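TRAP dicarboxylate transporter, DctP subunit (Sulfurospirillum deleyianum, PDB 4OVS) binds succinate and probably serves as the periplasmic solute-binding subunit of a TRAP dicarboxylate transporter. Local coordinates at residues K77-G82 / K135-L140; S96-M101 / D130-K135; F147-S152 / T227-G232; P156-E161 / P299-A304. One frame throughout, in Å; residues are numbered along the deposited sequence.

How the contacts relate
The four contacts form two pairs. Contacts 1 and 2, with centres about 12 Å apart, share Lys135 and meet where the ring of Phe137 packs on Leu97; apart from Lys135, contact 2 lies between the two segments of contact 1 in sequence. Contacts 3 and 4 have centres about 11 Å apart and their segments alternate in sequence, with Thr227 OG1 probably hydrogen-bonded to Ile157 O. Strand 137-152 joins the pairs: its start serves contact 1 and its end contact 3, about 31 Å away between centres and across the middle of the chain. This is consistent with the long strands that run between the two lobes of TRAP solute-binding proteins.

Contact 1. Residues K77-G82 / K135-L140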
# COMPACT_ATOMS: atom_id res chain seq x y z
N LYS A 77 -16.10 -0.94 -6.90
CA LYS A 77 -17.47 -1.10 -7.36
C LYS A 77 -18.16 -2.11 -6.44
O LYS A 77 -19.31 -1.97 -6.08
CB LYS A 77 -17.47 -1.65 -8.80
CG LYS A 77 -18.83 -2.13 -9.30
CD LYS A 77 -18.75 -3.42 -10.12
CE LYS A 77 -19.93 -3.50 -11.13
NZ LYS A 77 -19.73 -4.48 -12.26
N ALA A 78 -17.43 -3.16 -6.09
CA ALA A 78 -17.97 -4.19 -5.24
C ALA A 78 -18.46 -3.60 -3.95
O ALA A 78 -19.49 -3.99 -3.46
CB ALA A 78 -16.89 -5.27 -4.95
N LEU A 79 -17.69 -2.69 -3.37
CA LEU A 79 -18.09 -2.04 -2.13
C LEU A 79 -19.29 -1.12 -2.42
O LEU A 79 -20.27 -1.13 -1.69
CB LEU A 79 -16.91 -1.27 -1.51
CG LEU A 79 -16.24 -1.94 -0.28
CD1 LEU A 79 -15.82 -3.32 -0.58
CD2 LEU A 79 -15.05 -1.13 0.20
N LYS A 80 -19.25 -0.36 -3.51
CA LYS A 80 -20.39 0.48 -3.84
C LYS A 80 -21.68 -0.32 -3.89
O LYS A 80 -22.71 0.13 -3.41
CB LYS A 80 -20.17 1.22 -5.16
CG LYS A 80 -19.07 2.27 -5.08
CD LYS A 80 -19.59 3.64 -4.64
CE LYS A 80 -18.71 4.76 -5.21
NZ LYS A 80 -19.38 6.10 -5.13
N LEU A 81 -21.63 -1.51 -4.47
CA LEU A 81 -22.84 -2.32 -4.68
C LEU A 81 -23.20 -3.17 -3.45
O LEU A 81 -24.28 -3.75 -3.40
CB LEU A 81 -22.66 -3.25 -5.88
CG LEU A 81 -22.81 -2.67 -7.28
CD1 LEU A 81 -22.00 -1.43 -7.44
CD2 LEU A 81 -22.38 -3.69 -8.33
N GLY A 82 -22.28 -3.27 -2.49
CA GLY A 82 -22.49 -4.11 -1.30
C GLY A 82 -22.16 -5.59 -1.46
O GLY A 82 -22.48 -6.43 -0.59
N LYS A 135 -17.09 10.69 -1.17
CA LYS A 135 -17.28 9.93 -2.40
C LYS A 135 -18.00 8.60 -2.14
O LYS A 135 -17.94 7.71 -2.97
CB LYS A 135 -15.94 9.64 -3.06
CG LYS A 135 -15.05 10.85 -3.26
CD LYS A 135 -15.67 11.89 -4.16
CE LYS A 135 -16.01 11.29 -5.50
NZ LYS A 135 -16.49 12.32 -6.44
N GLY A 136 -18.61 8.44 -0.98
CA GLY A 136 -19.48 7.30 -0.75
C GLY A 136 -18.86 6.05 -0.16
O GLY A 136 -19.29 4.95 -0.49
N PHE A 137 -17.86 6.21 0.71
CA PHE A 137 -17.33 5.09 1.50
C PHE A 137 -17.29 5.47 2.95
O PHE A 137 -17.25 6.65 3.28
CB PHE A 137 -15.91 4.72 1.04
CG PHE A 137 -15.85 4.22 -0.36
CD1 PHE A 137 -16.26 2.95 -0.66
CD2 PHE A 137 -15.44 5.05 -1.39
CE1 PHE A 137 -16.23 2.49 -1.95
CE2 PHE A 137 -15.42 4.61 -2.68
CZ PHE A 137 -15.80 3.31 -2.96
N VAL A 138 -17.31 4.49 3.83
CA VAL A 138 -17.08 4.78 5.22
C VAL A 138 -15.58 4.60 5.47
O VAL A 138 -15.07 3.50 5.41
CB VAL A 138 -17.82 3.82 6.12
CG1 VAL A 138 -17.71 4.27 7.57
CG2 VAL A 138 -19.24 3.70 5.66
N ALA A 139 -14.90 5.71 5.74
CA ALA A 139 -13.47 5.72 5.99
C ALA A 139 -13.18 5.48 7.46
O ALA A 139 -13.68 6.20 8.31
CB ALA A 139 -12.88 7.06 5.58
N LEU A 140 -12.35 4.50 7.76
CA LEU A 140 -12.00 4.23 9.14
C LEU A 140 -10.54 4.64 9.35
O LEU A 140 -10.24 5.82 9.27
CB LEU A 140 -12.26 2.76 9.47
CG LEU A 140 -13.69 2.25 9.42
CD1 LEU A 140 -13.78 0.75 9.57
CD2 LEU A 140 -14.48 2.88 10.48
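Leu79 and Lys80, neighbours on helix 75-81, meet the ring of Phe137 in different ways. The tight part is apolar: CB of Leu79 comes in at the ring edge, close to the ring plane, 3.8 Å from Phe137 CE1. Phe137 reaches across to the helix because its CG stands beside the backbone N and anti to the carbonyl carbon (chi1 -64°). Around the same buried ring lie Ile239 of strand 233-241, Val132 of helix 123-134 and Leu97.

The solvent side is held more sparingly. Lys80 crosses Phe137 at about a right angle, its CE 4.0 Å from the ring's CZ, and a bend at chi2 (-89°) sends the chain on toward the turn before the strand. There Lys80 NZ donates to Lys135 O over 3.1 Å, tilted 31° from the carbonyl plane, so that an exposed lysine closes the solvent-facing edge of the contact with one hydrogen bond. The ammonium group of Lys135 leads away, its NZ 7.0 Å from Lys80 NZ. Gly136 has positive phi, and a side chain on it would press on Lys80 NZ. Without the Phe137 ring, as with an alanine here, a gap would probably open beside Leu79 CB and Ile239, and the methylenes of Lys80 would lose the surface they cross.

Helix 75-81 ends just beyond the contact in a Schellman motif at Gly82, whose N bonds back to Leu79 O. The whole is helix-on-sheet packing in an alpha/beta lobe of the periplasmic binding-protein fold, with the side chain of Leu79 about 13 Å from the bound succinate.

Contact 2. Residues S96-M101 / D130-K135; sequences SLVPEM and DKVSKK
Glu100 and Lys131 supply the charged part of this contact, a salt bridge between Glu100 OE1 and Lys131 NZ at 3.3 Å. The ammonium group approaches from well above the carboxylate plane, 69° out of it. Lys131 is extended until its last torsion, where the chain bends (chi4 -87°) and turns NZ to the acid, and the two side chains cross at about a right angle. Were Glu100 a glutamine, the ammonium group of Lys131 would probably lose the charge that pairs with it across the contact and be freer to turn about its last torsions.

The apolar contacts lie deeper. Val98 is wedged against the helix by both its methyls: CG1 rests 3.9 Å from Lys131 CB, while CG2 lies 4.1 Å from Val132 CG2 and 4.0 Å from Lys135 CG. Met101, present as selenomethionine, folds at chi2 and chi3 until its CE comes within 3.4 Å of Val132 CG2, tighter than usual for two methyls. Phe94 touches both of these side chains, and Leu237 and Ile239 of strand 233-241 also pack on Val132.

A third kind of contact sets methylenes against a carbonyl. Lys135 is bent at chi2 and chi3 and curls past Leu97 O, which its CE approaches to 3.8 Å.

The segment 96-101 turns into a short 3-10 stretch, with Met101 N bonded to Val98 O, and packs on the last turns of helix 123-134. This is loop-on-helix packing in the alpha/beta lobe, near the succinate site: the side chain of Met101 is about 8 Å from that of Lys93, a residue that binds succinate.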
# COMPACT_ATOMS: atom_id res chain seq x y z
N SER A 96 -8.10 8.03 -8.28
CA SER A 96 -9.07 8.45 -9.28
C SER A 96 -10.32 9.09 -8.65
O SER A 96 -10.88 9.99 -9.23
CB SER A 96 -9.46 7.31 -10.22
OG SER A 96 -10.18 6.29 -9.56
N LEU A 97 -10.75 8.62 -7.48
CA LEU A 97 -11.88 9.18 -6.73
C LEU A 97 -11.48 10.44 -5.99
O LEU A 97 -12.25 11.40 -5.89
CB LEU A 97 -12.37 8.16 -5.69
CG LEU A 97 -12.69 6.82 -6.32
CD1 LEU A 97 -13.13 5.79 -5.29
CD2 LEU A 97 -13.75 7.00 -7.39
N VAL A 98 -10.29 10.39 -5.40
CA VAL A 98 -9.75 11.50 -4.61
C VAL A 98 -8.32 11.82 -5.02
O VAL A 98 -7.37 11.31 -4.41
CB VAL A 98 -9.74 11.21 -3.12
CG1 VAL A 98 -9.13 12.39 -2.36
CG2 VAL A 98 -11.15 10.91 -2.61
N PRO A 99 -8.17 12.65 -6.05
CA PRO A 99 -6.86 13.03 -6.58
C PRO A 99 -5.85 13.40 -5.51
O PRO A 99 -4.67 13.04 -5.64
CB PRO A 99 -7.17 14.22 -7.47
CG PRO A 99 -8.55 13.95 -7.97
CD PRO A 99 -9.26 13.14 -6.91
N GLU A 100 -6.31 14.05 -4.45
CA GLU A 100 -5.40 14.56 -3.42
C GLU A 100 -4.68 13.44 -2.66
O GLU A 100 -3.64 13.67 -2.05
CB GLU A 100 -6.13 15.48 -2.42
CG GLU A 100 -6.69 16.76 -3.04
CD GLU A 100 -8.09 16.57 -3.61
OE1 GLU A 100 -8.87 17.55 -3.68
OE2 GLU A 100 -8.40 15.43 -4.00
N MSE A 101 -5.25 12.24 -2.67
CA MSE A 101 -4.60 11.13 -1.98
C MSE A 101 -3.22 10.87 -2.60
O MSE A 101 -2.39 10.19 -2.01
CB MSE A 101 -5.45 9.88 -2.05
CG MSE A 101 -4.99 8.78 -1.11
SE MSE A 101 -5.44 9.10 0.75
CE MSE A 101 -7.35 8.93 0.54
N ASP A 130 -11.82 12.63 5.09
CA ASP A 130 -13.10 13.31 4.90
C ASP A 130 -13.49 13.32 3.43
O ASP A 130 -14.66 13.21 3.07
CB ASP A 130 -13.06 14.73 5.48
CG ASP A 130 -13.08 14.74 7.01
OD1 ASP A 130 -13.26 13.67 7.66
OD2 ASP A 130 -12.94 15.85 7.58
N LYS A 131 -12.49 13.45 2.57
CA LYS A 131 -12.72 13.44 1.12
C LYS A 131 -13.23 12.09 0.63
O LYS A 131 -14.07 12.01 -0.25
CB LYS A 131 -11.43 13.82 0.40
CG LYS A 131 -11.00 15.26 0.68
CD LYS A 131 -9.82 15.70 -0.18
CE LYS A 131 -9.45 17.14 0.09
NZ LYS A 131 -10.24 18.04 -0.76
N VAL A 132 -12.68 11.02 1.19
CA VAL A 132 -13.08 9.67 0.82
C VAL A 132 -14.50 9.45 1.32
O VAL A 132 -15.33 8.87 0.64
CB VAL A 132 -12.12 8.65 1.47
CG1 VAL A 132 -12.61 7.20 1.26
CG2 VAL A 132 -10.72 8.86 0.91
N SER A 133 -14.77 9.93 2.52
CA SER A 133 -16.11 9.84 3.06
C SER A 133 -17.14 10.49 2.13
O SER A 133 -18.26 10.01 2.03
CB SER A 133 -16.17 10.46 4.45
OG SER A 133 -15.31 9.74 5.32
N LYS A 134 -16.78 11.58 1.45
CA LYS A 134 -17.75 12.26 0.59
C LYS A 134 -18.04 11.51 -0.70
O LYS A 134 -19.09 11.70 -1.28
CB LYS A 134 -17.30 13.68 0.23
CG LYS A 134 -17.22 14.63 1.39
CD LYS A 134 -16.85 16.02 0.90
CE LYS A 134 -15.61 15.99 0.00
NZ LYS A 134 -14.95 17.33 -0.15
N LYS A 135 -17.09 10.69 -1.17
CA LYS A 135 -17.28 9.93 -2.40
C LYS A 135 -18.00 8.60 -2.14
O LYS A 135 -17.94 7.71 -2.97
CB LYS A 135 -15.94 9.64 -3.06
CG LYS A 135 -15.05 10.85 -3.26
CD LYS A 135 -15.67 11.89 -4.16
CE LYS A 135 -16.01 11.29 -5.50
NZ LYS A 135 -16.49 12.32 -6.44

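Contact 3. Residues F147-S152 / T227-G232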
# COMPACT_ATOMS: atom_id res chain seq x y z
N PHE A 147 8.03 1.58 3.48
CA PHE A 147 8.68 2.27 2.39
C PHE A 147 9.00 1.30 1.26
O PHE A 147 9.19 0.11 1.47
CB PHE A 147 9.93 2.97 2.90
CG PHE A 147 9.65 4.18 3.72
CD1 PHE A 147 9.47 5.43 3.12
CD2 PHE A 147 9.52 4.08 5.08
CE1 PHE A 147 9.20 6.52 3.87
CE2 PHE A 147 9.24 5.18 5.82
CZ PHE A 147 9.08 6.41 5.21
N LYS A 148 9.08 1.85 0.05
CA LYS A 148 9.11 1.08 -1.18
C LYS A 148 10.55 0.96 -1.70
O LYS A 148 11.36 1.86 -1.48
CB LYS A 148 8.25 1.75 -2.24
CG LYS A 148 6.76 1.75 -1.98
CD LYS A 148 5.99 2.30 -3.18
CE LYS A 148 6.42 3.74 -3.47
NZ LYS A 148 5.49 4.44 -4.39
N HIS A 149 10.83 -0.12 -2.44
CA HIS A 149 12.19 -0.39 -2.95
C HIS A 149 12.15 -0.82 -4.39
O HIS A 149 11.26 -1.55 -4.80
CB HIS A 149 12.82 -1.51 -2.14
CG HIS A 149 12.79 -1.25 -0.68
ND1 HIS A 149 13.56 -0.28 -0.09
CD2 HIS A 149 12.04 -1.80 0.31
CE1 HIS A 149 13.29 -0.23 1.20
NE2 HIS A 149 12.38 -1.15 1.47
N LEU A 150 13.13 -0.37 -5.16
CA LEU A 150 13.19 -0.68 -6.56
C LEU A 150 13.89 -2.02 -6.81
O LEU A 150 14.95 -2.31 -6.23
CB LEU A 150 13.98 0.42 -7.28
CG LEU A 150 13.40 1.81 -7.45
CD1 LEU A 150 14.44 2.71 -8.09
CD2 LEU A 150 12.16 1.76 -8.30
N SER A 151 13.33 -2.83 -7.71
CA SER A 151 13.98 -4.06 -8.14
C SER A 151 13.90 -4.16 -9.63
O SER A 151 13.08 -3.49 -10.27
CB SER A 151 13.27 -5.27 -7.53
OG SER A 151 11.93 -5.32 -7.96
N SER A 152 14.71 -5.05 -10.21
CA SER A 152 14.73 -5.21 -11.64
C SER A 152 15.23 -6.59 -12.01
O SER A 152 15.87 -7.28 -11.20
CB SER A 152 15.67 -4.18 -12.26
OG SER A 152 15.82 -4.35 -13.66
N THR A 227 17.18 -2.89 -4.83
CA THR A 227 17.85 -1.72 -4.27
C THR A 227 17.05 -1.13 -3.13
O THR A 227 15.87 -0.80 -3.28
CB THR A 227 18.10 -0.65 -5.36
OG1 THR A 227 19.00 -1.19 -6.32
CG2 THR A 227 18.71 0.58 -4.79
N LEU A 228 17.68 -1.01 -1.97
CA LEU A 228 16.98 -0.47 -0.79
C LEU A 228 16.90 1.06 -0.90
O LEU A 228 17.60 1.81 -0.23
CB LEU A 228 17.64 -0.95 0.50
CG LEU A 228 17.70 -2.48 0.65
CD1 LEU A 228 18.42 -2.91 1.88
CD2 LEU A 228 16.36 -3.11 0.66
N SER A 229 16.03 1.49 -1.80
CA SER A 229 15.90 2.90 -2.16
C SER A 229 15.00 3.71 -1.24
O SER A 229 15.19 4.90 -1.08
CB SER A 229 15.38 3.00 -3.59
OG SER A 229 14.22 2.21 -3.75
N ASN A 230 14.01 3.09 -0.63
CA ASN A 230 13.18 3.83 0.31
C ASN A 230 12.64 5.10 -0.30
O ASN A 230 12.53 6.10 0.35
CB ASN A 230 14.00 4.18 1.55
CG ASN A 230 14.27 2.99 2.41
OD1 ASN A 230 13.38 2.44 3.03
ND2 ASN A 230 15.52 2.55 2.43
N HIS A 231 12.27 5.06 -1.57
CA HIS A 231 12.11 6.29 -2.30
C HIS A 231 10.68 6.82 -2.22
O HIS A 231 10.44 7.98 -2.52
CB HIS A 231 12.53 6.06 -3.74
CG HIS A 231 11.67 5.05 -4.41
ND1 HIS A 231 11.93 3.70 -4.37
CD2 HIS A 231 10.50 5.19 -5.07
CE1 HIS A 231 10.98 3.05 -5.02
NE2 HIS A 231 10.10 3.94 -5.45
N GLY A 232 9.73 5.99 -1.80
CA GLY A 232 8.35 6.44 -1.58
C GLY A 232 7.66 5.54 -0.55
O GLY A 232 8.25 4.52 -0.14
O HOH W 1 12.62 -0.33 4.33
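The imidazole of His149 carries the CD2 methyl of Leu228 over one face, a CH-pi contact with CD2 4.2 Å from the ring centroid and 13° off the normal. At its edge, in plane, lie Ser229 N, Asn230 ND2 and a water. The Asn230 amide runs alongside, turned 82° from the ring plane, and the water bridges the pair, 3.0 Å from His149 NE2 and donating to Asn230 OD1. The second imidazole, of His231, has Ser229 OG in plane at its edge, hydrogen-bonded to ND1 at 2.8 Å, while Leu150 CG approaches its CE1 obliquely. Ser229 OG accepts from Leu150 N at 3.1 Å; with chi1 at 51° the hydroxyl sits between its own backbone N and carbonyl carbon, where both partners reach it.

Backbone bonds mark the two ends of the contact. Thr227 N donates to Leu150 O at 2.7 Å and Lys148 N to Gly232 O at 2.8 Å. Between them the chain turns through an inverse gamma turn centred on Leu228, in which Ser229 N bonds to Thr227 O. A side chain at Gly232 would collide with Lys148 CE.

Glu208 takes up the ends of two side chains, bridging to Lys148 NZ and accepting from His231 NE2; its charge would probably polarise that imidazole.

The buried contact joins the end of strand 137-152 to the loop linking strands 225-227 and 233-241 beside the binding site, Lys148's side chain about 7 Å from the succinate. Helix 174-181 touches Lys148, Leu150 and His231, helix 299-310 meets Leu150 and His231, and helix 211-216 lies against His149.

Contact 4. Residues P156-E161 / P299-A304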
# COMPACT_ATOMS: atom_id res chain seq x y z
N PRO A 156 21.52 -3.71 -12.16
CA PRO A 156 21.36 -3.04 -10.86
C PRO A 156 20.91 -1.59 -10.99
O PRO A 156 21.48 -0.86 -11.80
CB PRO A 156 22.78 -3.08 -10.29
CG PRO A 156 23.42 -4.28 -10.95
CD PRO A 156 22.86 -4.31 -12.32
N ILE A 157 19.91 -1.18 -10.21
CA ILE A 157 19.48 0.23 -10.17
C ILE A 157 20.20 0.97 -9.04
O ILE A 157 19.82 0.84 -7.87
CB ILE A 157 17.96 0.36 -9.90
CG1 ILE A 157 17.14 -0.61 -10.76
CG2 ILE A 157 17.51 1.80 -10.15
CD1 ILE A 157 17.29 -0.40 -12.17
N LEU A 158 21.24 1.72 -9.37
CA LEU A 158 22.05 2.41 -8.35
C LEU A 158 21.83 3.92 -8.42
O LEU A 158 21.88 4.61 -7.38
CB LEU A 158 23.54 2.11 -8.51
CG LEU A 158 23.96 0.63 -8.56
CD1 LEU A 158 25.46 0.52 -8.47
CD2 LEU A 158 23.32 -0.24 -7.46
N LEU A 159 21.59 4.42 -9.64
CA LEU A 159 21.35 5.83 -9.91
C LEU A 159 20.23 5.95 -10.90
O LEU A 159 19.99 5.01 -11.66
CB LEU A 159 22.54 6.47 -10.58
CG LEU A 159 23.83 6.64 -9.80
CD1 LEU A 159 24.90 7.09 -10.78
CD2 LEU A 159 23.65 7.63 -8.67
N PRO A 160 19.56 7.12 -10.93
CA PRO A 160 18.45 7.40 -11.84
C PRO A 160 18.74 6.96 -13.26
O PRO A 160 17.88 6.39 -13.94
CB PRO A 160 18.34 8.91 -11.77
CG PRO A 160 18.76 9.21 -10.37
CD PRO A 160 19.89 8.28 -10.10
N GLU A 161 19.97 7.24 -13.69
CA GLU A 161 20.51 6.80 -14.95
C GLU A 161 20.17 5.34 -15.27
O GLU A 161 19.88 5.00 -16.42
CB GLU A 161 22.02 7.00 -14.87
CG GLU A 161 22.77 6.65 -16.10
CD GLU A 161 24.24 6.34 -15.82
OE1 GLU A 161 24.65 6.48 -14.64
OE2 GLU A 161 24.97 5.96 -16.77
N PRO A 299 25.05 7.96 0.45
CA PRO A 299 24.33 9.24 0.57
C PRO A 299 24.35 10.01 -0.75
O PRO A 299 23.40 10.70 -1.12
CB PRO A 299 25.11 9.98 1.66
CG PRO A 299 25.77 8.88 2.46
CD PRO A 299 26.10 7.81 1.46
N GLU A 300 25.46 9.87 -1.46
CA GLU A 300 25.62 10.51 -2.75
C GLU A 300 24.53 9.97 -3.67
O GLU A 300 23.82 10.74 -4.32
CB GLU A 300 27.02 10.21 -3.29
CG GLU A 300 27.50 11.13 -4.40
CD GLU A 300 29.03 11.13 -4.56
OE1 GLU A 300 29.71 10.39 -3.81
OE2 GLU A 300 29.57 11.87 -5.42
N GLN A 301 24.40 8.65 -3.71
CA GLN A 301 23.36 7.99 -4.51
C GLN A 301 21.95 8.38 -4.05
O GLN A 301 21.06 8.62 -4.89
CB GLN A 301 23.54 6.47 -4.47
CG GLN A 301 24.82 6.01 -5.19
CD GLN A 301 25.18 4.55 -4.93
OE1 GLN A 301 24.73 3.93 -3.96
NE2 GLN A 301 25.98 3.99 -5.82
N LYS A 302 21.73 8.49 -2.75
CA LYS A 302 20.41 8.87 -2.25
C LYS A 302 20.01 10.30 -2.65
O LYS A 302 18.87 10.57 -3.01
CB LYS A 302 20.36 8.75 -0.75
CG LYS A 302 19.03 9.16 -0.17
CD LYS A 302 18.97 8.86 1.31
CE LYS A 302 17.59 9.13 1.87
NZ LYS A 302 17.59 9.29 3.36
N ALA A 303 20.97 11.21 -2.58
CA ALA A 303 20.73 12.59 -2.94
C ALA A 303 20.24 12.67 -4.37
O ALA A 303 19.27 13.36 -4.68
CB ALA A 303 21.99 13.35 -2.79
N ALA A 304 20.92 11.96 -5.25
CA ALA A 304 20.64 12.04 -6.68
C ALA A 304 19.24 11.51 -6.98
O ALA A 304 18.55 11.98 -7.88
CB ALA A 304 21.67 11.25 -7.44
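Leu158 O lies against the side chain of Gln301, 3.8 Å from its CB, while accepting a hydrogen bond from NE1 of Trp305, the residue just beyond the segment 299-304. Gln301 CG stands beside the backbone N, anti to the carbonyl carbon (chi1 -67°), and from there the chain runs extended past this oxygen until NE2 is 4.1 Å from Leu158 CB. Its amide oxygen turns back into its own helix start, where Gln301 OE1 accepts from Thr298 N.

Leu159 crosses Gln301 at about a right angle, with CD2 4.0 Å from Gln301 CG and 4.3 Å from Ala304 CB. Pro160 brings CG of its ring 3.7 Å from Ala304 O, and also touches Trp305. Asp162 OD2 accepts from both Leu158 N and Leu159 N, tying the loop to the short helix 160-163 that follows.

Nothing polar bonds directly between 156-161 and 299-304. This partly exposed join, away from the succinate site, therefore depends on van der Waals contact of the Leu159 and Ala304 methyls, the Pro160 ring and the Gln301 methylenes, some of it against backbone carbonyls, with the hydrogen bond from Trp305 as a directional tie between loop and helix.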